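Local structure of pyridine synthase TbtD (Thermobispora bispora, 5WA4) at residues D23-D28 and P54-Y59; E225-V230 and D348-A353. The protein probably builds the central pyridine ring of the thiopeptide antibiotic thiomuracin by a [4+2] aza-cycloaddition on a peptide substrate that carries an N-terminal leader. All coordinates share one frame; numbering follows the deposited sequence.

Contacts 1 and 2 lie on opposite sides of the chain's centre, their centres about 37 Å apart and their nearest atoms about 17 Å apart, and they share no helix or strand. Contact 1 is buried and packs helix 22-35 on the four-stranded antiparallel sheet through three aliphatic side chains. Contact 2 is partly buried in the helical part of the chain, where helix 220-235 meets residues 348-353, at the end of the modelled chain, near a second subunit. Both are apolar, without a hydrogen bond across the segments; several charged residues beside them pair elsewhere, within the chain in contact 1 and partly between subunits in contact 2.

Contact 1: residues D23-D28 and P54-Y59; sequences DDLILD and PHLRIY
Leu56, on strand 55-62, meets Leu25 and Ile26 of helix 22-35 chiefly through its CD1 methyl. This CD1 lies 4.0 Å from Leu25 CD2, the two leucines reaching toward each other tip to tip. The same Leu56 CD1 is 4.0 Å from Ile26 CG1, but here the side chains cross at about a right angle, so the methyl meets the flank of the isoleucine. The CA-CB bond of Leu25 points to the strand, and with CG anti to the backbone N (chi1 163°) the chain carries CD2 to the Leu56 methyl. Ile26 starts off to one side and comes closer through its CG1 branch. The contact is small, burying about 110 Å² over both segments, and all three side chains are buried. Neighbours complete the layer: Leu25 also touches Val15 of strand 9-16 and Tyr82 of helix 64-85, while Ile26 touches Phe46 of strand 44-49 and Leu155 of helix 135-159. Leu56 is fixed in the sheet by backbone hydrogen bonding with Val15. The helix's acidic residues pair elsewhere, Asp23 with Arg48, Asp24 with Arg86 and Arg159, and Asp28 with Arg159, tying the helix in by charge too. Leucine and isoleucine from one helix turn set on a strand residue form part of the apolar layer of a two-layer alpha+beta sandwich of ferredoxin-like topology, with the first helix covering one face of the antiparallel sheet.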
ATOM      1  N   ASP E  23     -12.455  28.159  32.570  1.00 57.72           N
ATOM      2  CA  ASP E  23     -13.092  27.440  33.702  1.00 62.61           C
ATOM      3  C   ASP E  23     -13.938  28.392  34.568  1.00 66.69           C
ATOM      4  O   ASP E  23     -14.829  27.951  35.296  1.00 61.44           O
ATOM      5  CB  ASP E  23     -12.047  26.729  34.598  1.00 50.57           C
ATOM      6  CG  ASP E  23     -11.594  25.363  34.045  1.00 59.18           C
ATOM      7  OD1 ASP E  23     -11.788  25.093  32.846  1.00 66.51           O
ATOM      8  OD2 ASP E  23     -11.000  24.555  34.796  1.00 56.33           O
ATOM      9  N   ASP E  24     -13.652  29.696  34.491  1.00 68.11           N
ATOM     10  CA  ASP E  24     -14.339  30.684  35.323  1.00 68.77           C
ATOM     11  C   ASP E  24     -15.603  31.171  34.652  1.00 66.35           C
ATOM     12  O   ASP E  24     -16.624  31.362  35.312  1.00 68.98           O
ATOM     13  CB  ASP E  24     -13.432  31.886  35.644  1.00 73.29           C
ATOM     14  CG  ASP E  24     -12.551  31.662  36.877  1.00 71.03           C
ATOM     15  OD1 ASP E  24     -13.002  31.011  37.859  1.00 64.28           O
ATOM     16  OD2 ASP E  24     -11.396  32.145  36.842  1.00 73.59           O
ATOM     17  N   LEU E  25     -15.524  31.389  33.343  1.00 63.06           N
ATOM     18  CA  LEU E  25     -16.699  31.764  32.565  1.00 63.97           C
ATOM     19  C   LEU E  25     -17.770  30.694  32.690  1.00 64.69           C
ATOM     20  O   LEU E  25     -18.965  30.993  32.728  1.00 66.72           O
ATOM     21  CB  LEU E  25     -16.335  31.981  31.095  1.00 60.73           C
ATOM     22  CG  LEU E  25     -17.468  31.981  30.059  1.00 52.64           C
ATOM     23  CD1 LEU E  25     -18.463  33.103  30.274  1.00 53.64           C
ATOM     24  CD2 LEU E  25     -16.878  32.084  28.679  1.00 50.23           C
ATOM     25  N   ILE E  26     -17.325  29.442  32.749  1.00 65.72           N
ATOM     26  CA  ILE E  26     -18.230  28.314  32.906  1.00 66.52           C
ATOM     27  C   ILE E  26     -18.992  28.475  34.214  1.00 67.19           C
ATOM     28  O   ILE E  26     -20.222  28.595  34.206  1.00 70.63           O
ATOM     29  CB  ILE E  26     -17.462  26.949  32.855  1.00 64.79           C
ATOM     30  CG1 ILE E  26     -17.157  26.561  31.404  1.00 59.28           C
ATOM     31  CG2 ILE E  26     -18.243  25.825  33.528  1.00 52.77           C
ATOM     32  CD1 ILE E  26     -16.212  25.396  31.282  1.00 53.53           C
ATOM     33  N   LEU E  27     -18.258  28.538  35.322  1.00 64.19           N
ATOM     34  CA  LEU E  27     -18.850  28.500  36.654  1.00 62.65           C
ATOM     35  C   LEU E  27     -19.557  29.785  37.094  1.00 65.47           C
ATOM     36  O   LEU E  27     -20.519  29.720  37.852  1.00 72.92           O
ATOM     37  CB  LEU E  27     -17.771  28.154  37.675  1.00 63.62           C
ATOM     38  CG  LEU E  27     -17.063  26.827  37.439  1.00 60.28           C
ATOM     39  CD1 LEU E  27     -15.994  26.571  38.495  1.00 57.94           C
ATOM     40  CD2 LEU E  27     -18.091  25.727  37.428  1.00 60.12           C
ATOM     41  N   ASP E  28     -19.077  30.942  36.641  1.00 65.93           N
ATOM     42  CA  ASP E  28     -19.520  32.233  37.189  1.00 68.50           C
ATOM     43  C   ASP E  28     -20.443  32.990  36.249  1.00 72.08           C
ATOM     44  O   ASP E  28     -21.128  33.929  36.655  1.00 70.60           O
ATOM     45  CB  ASP E  28     -18.318  33.132  37.522  1.00 64.16           C
ATOM     46  CG  ASP E  28     -17.428  32.560  38.621  1.00 71.62           C
ATOM     47  OD1 ASP E  28     -17.848  31.594  39.301  1.00 63.39           O
ATOM     48  OD2 ASP E  28     -16.307  33.099  38.809  1.00 74.27           O
ATOM     49  N   PRO E  54     -10.788  31.085  20.785  1.00 54.79           N
ATOM     50  CA  PRO E  54     -11.216  30.230  21.895  1.00 51.86           C
ATOM     51  C   PRO E  54     -12.570  30.692  22.361  1.00 54.53           C
ATOM     52  O   PRO E  54     -12.689  31.869  22.693  1.00 56.39           O
ATOM     53  CB  PRO E  54     -10.157  30.480  22.979  1.00 43.98           C
ATOM     54  CG  PRO E  54      -9.009  31.030  22.265  1.00 41.74           C
ATOM     55  CD  PRO E  54      -9.559  31.818  21.125  1.00 44.77           C
ATOM     56  N   HIS E  55     -13.579  29.829  22.339  1.00 56.46           N
ATOM     57  CA  HIS E  55     -14.909  30.275  22.722  1.00 54.94           C
ATOM     58  C   HIS E  55     -15.732  29.166  23.273  1.00 52.96           C
ATOM     59  O   HIS E  55     -15.256  28.047  23.416  1.00 56.86           O
ATOM     60  CB  HIS E  55     -15.647  30.901  21.549  1.00 52.54           C
ATOM     61  CG  HIS E  55     -15.937  29.951  20.435  1.00 56.78           C
ATOM     62  ND1 HIS E  55     -15.152  29.871  19.305  1.00 56.43           N
ATOM     63  CD2 HIS E  55     -16.949  29.066  20.254  1.00 58.53           C
ATOM     64  CE1 HIS E  55     -15.653  28.963  18.486  1.00 57.42           C
ATOM     65  NE2 HIS E  55     -16.745  28.466  19.034  1.00 55.86           N
ATOM     66  N   LEU E  56     -16.968  29.504  23.615  1.00 53.28           N
ATOM     67  CA  LEU E  56     -17.917  28.540  24.127  1.00 54.69           C
ATOM     68  C   LEU E  56     -19.089  28.489  23.198  1.00 55.89           C
ATOM     69  O   LEU E  56     -19.508  29.514  22.659  1.00 56.74           O
ATOM     70  CB  LEU E  56     -18.389  28.885  25.541  1.00 55.59           C
ATOM     71  CG  LEU E  56     -17.433  28.489  26.660  1.00 57.08           C
ATOM     72  CD1 LEU E  56     -18.154  28.368  28.008  1.00 55.42           C
ATOM     73  CD2 LEU E  56     -16.722  27.188  26.278  1.00 55.98           C
ATOM     74  N   ARG E  57     -19.602  27.279  23.001  1.00 58.44           N
ATOM     75  CA  ARG E  57     -20.813  27.075  22.226  1.00 52.87           C
ATOM     76  C   ARG E  57     -21.894  26.663  23.198  1.00 52.62           C
ATOM     77  O   ARG E  57     -21.751  25.638  23.881  1.00 52.21           O
ATOM     78  CB  ARG E  57     -20.590  26.023  21.132  1.00 48.64           C
ATOM     79  CG  ARG E  57     -20.498  26.617  19.746  1.00 46.10           C
ATOM     80  CD  ARG E  57     -19.111  26.549  19.139  1.00 49.74           C
ATOM     81  NE  ARG E  57     -18.861  25.333  18.369  1.00 54.20           N
ATOM     82  CZ  ARG E  57     -18.451  25.288  17.097  1.00 54.40           C
ATOM     83  NH1 ARG E  57     -18.263  26.393  16.386  1.00 47.96           N
ATOM     84  NH2 ARG E  57     -18.263  24.114  16.520  1.00 51.73           N
ATOM     85  N   ILE E  58     -22.950  27.472  23.310  1.00 50.94           N
ATOM     86  CA  ILE E  58     -24.074  27.096  24.178  1.00 64.20           C
ATOM     87  C   ILE E  58     -25.273  26.542  23.377  1.00 65.34           C
ATOM     88  O   ILE E  58     -25.738  27.144  22.396  1.00 58.84           O
ATOM     89  CB  ILE E  58     -24.550  28.281  25.058  1.00 65.59           C
ATOM     90  CG1 ILE E  58     -23.467  28.658  26.073  1.00 61.32           C
ATOM     91  CG2 ILE E  58     -25.828  27.914  25.816  1.00 57.62           C
ATOM     92  CD1 ILE E  58     -23.606  30.047  26.593  1.00 59.58           C
ATOM     93  N   TYR E  59     -25.755  25.380  23.805  1.00 61.09           N
ATOM     94  CA  TYR E  59     -26.926  24.776  23.189  1.00 64.79           C
ATOM     95  C   TYR E  59     -28.050  24.689  24.207  1.00 61.59           C
ATOM     96  O   TYR E  59     -27.862  24.121  25.275  1.00 59.20           O
ATOM     97  CB  TYR E  59     -26.592  23.382  22.654  1.00 63.24           C
ATOM     98  CG  TYR E  59     -25.455  23.355  21.650  1.00 61.76           C
ATOM     99  CD1 TYR E  59     -25.679  23.625  20.307  1.00 60.56           C
ATOM    100  CD2 TYR E  59     -24.153  23.076  22.056  1.00 55.00           C
ATOM    101  CE1 TYR E  59     -24.635  23.601  19.394  1.00 65.74           C
ATOM    102  CE2 TYR E  59     -23.109  23.052  21.159  1.00 52.72           C
ATOM    103  CZ  TYR E  59     -23.350  23.312  19.830  1.00 62.41           C
ATOM    104  OH  TYR E  59     -22.298  23.282  18.938  1.00 66.40           O
TER

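Contact 2: residues E225-V230 and D348-A353; sequences ERLIAV and DVYGIA
Two helices packed nearly at right angles form this contact in the helical part of TbtD: helix 220-235 meets residues 348-353, at the end of the modelled chain. The axes of their short segments come within 10.6 Å at 84°, and Ile228 and Val349 have the closest CA atoms, 7.4 Å apart. Val349 is central and uses both methyls. Its CG2 lies 3.6 Å from Leu227 CD2, where the two side chains slide past each other in opposite directions. Its CG1 lies 3.7 Å from Ile228 CG1, with Ile228 CD1 next to the same methyl. Leu227 and Ile228, consecutive on their helix, thus take one valine methyl each as their nearest partner. With CG1 anti to the backbone N (chi1 179°), Val349 keeps CG2 beside that N, and the fork opens toward both residues. Leu227 CD2 also reaches Tyr350 CE2 at 3.9 Å, approaching the ring obliquely. Within its own segment, Val349 CG1 sits above the centre of the Tyr350 ring, backing one face of it. Farther out, Tyr350 packs on His177 and Leu184, and Leu227 on Ala345 and Ala346. Asp348 takes no part in the apolar contact: OD2 is hydrogen-bonded to Tyr216 OH, and OD1 forms a salt bridge with Arg220 of the second subunit, bringing this segment to the subunit interface. On the side of helix 220-235 turned from Val349, Arg226 pairs with Asp170 and packs on an apolar side chain of the bound peptide. A small aliphatic cluster with one tyrosine at its border, set between near-perpendicular segments, is orthogonal helix packing in an alpha-helical region.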
ATOM      1  N   GLU E 225      -2.416   1.845  43.757  1.00 75.78           N
ATOM      2  CA  GLU E 225      -3.358   1.773  44.862  1.00 81.06           C
ATOM      3  C   GLU E 225      -4.524   2.763  44.699  1.00 77.40           C
ATOM      4  O   GLU E 225      -5.595   2.560  45.291  1.00 86.14           O
ATOM      5  CB  GLU E 225      -2.625   1.943  46.199  1.00 77.19           C
ATOM      6  CG  GLU E 225      -1.956   0.625  46.635  1.00 83.01           C
ATOM      7  CD  GLU E 225      -0.956   0.787  47.764  1.00 99.51           C
ATOM      8  OE1 GLU E 225      -0.578   1.940  48.070  1.00102.39           O
ATOM      9  OE2 GLU E 225      -0.535  -0.240  48.342  1.00101.61           O
ATOM     10  N   ARG E 226      -4.360   3.783  43.855  1.00 64.02           N
ATOM     11  CA  ARG E 226      -5.528   4.570  43.464  1.00 60.50           C
ATOM     12  C   ARG E 226      -6.392   3.832  42.412  1.00 63.68           C
ATOM     13  O   ARG E 226      -7.610   3.990  42.379  1.00 55.92           O
ATOM     14  CB  ARG E 226      -5.125   5.932  42.933  1.00 52.58           C
ATOM     15  CG  ARG E 226      -6.295   6.863  42.917  1.00 53.34           C
ATOM     16  CD  ARG E 226      -5.994   8.161  42.251  1.00 45.88           C
ATOM     17  NE  ARG E 226      -7.162   9.032  42.331  1.00 58.31           N
ATOM     18  CZ  ARG E 226      -7.492   9.740  43.407  1.00 55.83           C
ATOM     19  NH1 ARG E 226      -6.745   9.653  44.494  1.00 61.19           N
ATOM     20  NH2 ARG E 226      -8.562  10.532  43.402  1.00 48.09           N
ATOM     21  N   LEU E 227      -5.762   3.018  41.570  1.00 56.52           N
ATOM     22  CA  LEU E 227      -6.496   2.280  40.558  1.00 63.61           C
ATOM     23  C   LEU E 227      -7.319   1.161  41.209  1.00 59.98           C
ATOM     24  O   LEU E 227      -8.485   0.972  40.881  1.00 51.81           O
ATOM     25  CB  LEU E 227      -5.544   1.726  39.493  1.00 64.38           C
ATOM     26  CG  LEU E 227      -6.116   0.763  38.448  1.00 54.96           C
ATOM     27  CD1 LEU E 227      -5.520   1.090  37.103  1.00 52.60           C
ATOM     28  CD2 LEU E 227      -5.827  -0.682  38.790  1.00 58.02           C
ATOM     29  N   ILE E 228      -6.711   0.436  42.142  1.00 66.00           N
ATOM     30  CA  ILE E 228      -7.451  -0.476  43.015  1.00 64.95           C
ATOM     31  C   ILE E 228      -8.627   0.228  43.720  1.00 63.67           C
ATOM     32  O   ILE E 228      -9.705  -0.340  43.867  1.00 68.01           O
ATOM     33  CB  ILE E 228      -6.532  -1.095  44.084  1.00 63.70           C
ATOM     34  CG1 ILE E 228      -5.433  -1.921  43.421  1.00 64.54           C
ATOM     35  CG2 ILE E 228      -7.327  -1.983  45.016  1.00 60.86           C
ATOM     36  CD1 ILE E 228      -4.503  -2.583  44.399  1.00 62.00           C
ATOM     37  N   ALA E 229      -8.418   1.471  44.137  1.00 64.76           N
ATOM     38  CA  ALA E 229      -9.454   2.213  44.844  1.00 63.91           C
ATOM     39  C   ALA E 229     -10.545   2.774  43.908  1.00 67.16           C
ATOM     40  O   ALA E 229     -11.717   2.852  44.300  1.00 66.23           O
ATOM     41  CB  ALA E 229      -8.819   3.338  45.664  1.00 42.61           C
ATOM     42  N   VAL E 230     -10.165   3.178  42.693  1.00 61.06           N
ATOM     43  CA  VAL E 230     -11.133   3.709  41.727  1.00 61.69           C
ATOM     44  C   VAL E 230     -12.007   2.587  41.190  1.00 65.99           C
ATOM     45  O   VAL E 230     -13.226   2.748  41.016  1.00 59.04           O
ATOM     46  CB  VAL E 230     -10.444   4.426  40.547  1.00 59.46           C
ATOM     47  CG1 VAL E 230     -11.327   4.444  39.319  1.00 53.49           C
ATOM     48  CG2 VAL E 230     -10.099   5.831  40.949  1.00 63.57           C
ATOM     49  N   ASP E 348       0.026  -3.749  36.326  1.00 63.66           N
ATOM     50  CA  ASP E 348       0.655  -4.174  37.564  1.00 68.68           C
ATOM     51  C   ASP E 348      -0.337  -4.925  38.425  1.00 69.83           C
ATOM     52  O   ASP E 348      -0.116  -6.086  38.761  1.00 73.33           O
ATOM     53  CB  ASP E 348       1.225  -2.981  38.320  1.00 68.11           C
ATOM     54  CG  ASP E 348       2.713  -2.828  38.098  1.00 76.40           C
ATOM     55  OD1 ASP E 348       3.391  -3.879  37.978  1.00 79.37           O
ATOM     56  OD2 ASP E 348       3.194  -1.669  38.011  1.00 70.56           O
ATOM     57  N   VAL E 349      -1.443  -4.258  38.743  1.00 70.16           N
ATOM     58  CA  VAL E 349      -2.429  -4.778  39.682  1.00 67.55           C
ATOM     59  C   VAL E 349      -2.989  -6.116  39.260  1.00 68.47           C
ATOM     60  O   VAL E 349      -3.114  -7.010  40.087  1.00 72.41           O
ATOM     61  CB  VAL E 349      -3.603  -3.818  39.865  1.00 61.15           C
ATOM     62  CG1 VAL E 349      -4.610  -4.422  40.831  1.00 47.57           C
ATOM     63  CG2 VAL E 349      -3.101  -2.456  40.353  1.00 64.59           C
ATOM     64  N   TYR E 350      -3.298  -6.251  37.972  1.00 66.02           N
ATOM     65  CA  TYR E 350      -3.983  -7.436  37.454  1.00 68.34           C
ATOM     66  C   TYR E 350      -3.009  -8.476  36.892  1.00 78.31           C
ATOM     67  O   TYR E 350      -3.409  -9.574  36.496  1.00 83.94           O
ATOM     68  CB  TYR E 350      -5.034  -7.027  36.408  1.00 54.53           C
ATOM     69  CG  TYR E 350      -6.132  -6.204  37.051  1.00 61.60           C
ATOM     70  CD1 TYR E 350      -7.076  -6.798  37.879  1.00 60.32           C
ATOM     71  CD2 TYR E 350      -6.194  -4.824  36.881  1.00 63.50           C
ATOM     72  CE1 TYR E 350      -8.064  -6.046  38.502  1.00 60.28           C
ATOM     73  CE2 TYR E 350      -7.186  -4.062  37.496  1.00 63.91           C
ATOM     74  CZ  TYR E 350      -8.120  -4.681  38.305  1.00 62.45           C
ATOM     75  OH  TYR E 350      -9.103  -3.926  38.926  1.00 61.63           O
ATOM     76  N   GLY E 351      -1.726  -8.140  36.899  1.00 81.94           N
ATOM     77  CA  GLY E 351      -0.699  -9.096  36.535  1.00 79.67           C
ATOM     78  C   GLY E 351      -0.225  -9.874  37.748  1.00 84.28           C
ATOM     79  O   GLY E 351       0.066 -11.065  37.638  1.00 93.50           O
ATOM     80  N   ILE E 352      -0.168  -9.212  38.906  1.00 84.87           N
ATOM     81  CA  ILE E 352       0.378  -9.808  40.136  1.00 88.91           C
ATOM     82  C   ILE E 352      -0.564 -10.878  40.735  1.00 86.71           C
ATOM     83  O   ILE E 352      -0.106 -11.862  41.325  1.00 89.85           O
ATOM     84  CB  ILE E 352       0.713  -8.701  41.183  1.00 84.30           C
ATOM     85  CG1 ILE E 352       1.993  -7.958  40.777  1.00 78.48           C
ATOM     86  CG2 ILE E 352       0.921  -9.284  42.561  1.00 88.98           C
ATOM     87  CD1 ILE E 352       2.325  -6.757  41.650  1.00 78.20           C
ATOM     88  N   ALA E 353      -1.870 -10.707  40.550  1.00 84.08           N
ATOM     89  CA  ALA E 353      -2.818 -11.787  40.824  1.00 84.96           C
ATOM     90  C   ALA E 353      -2.518 -13.016  39.956  1.00 87.30           C
ATOM     91  O   ALA E 353      -2.588 -12.964  38.720  1.00 82.82           O
ATOM     92  CB  ALA E 353      -4.243 -11.313  40.596  1.00 77.33           C
TER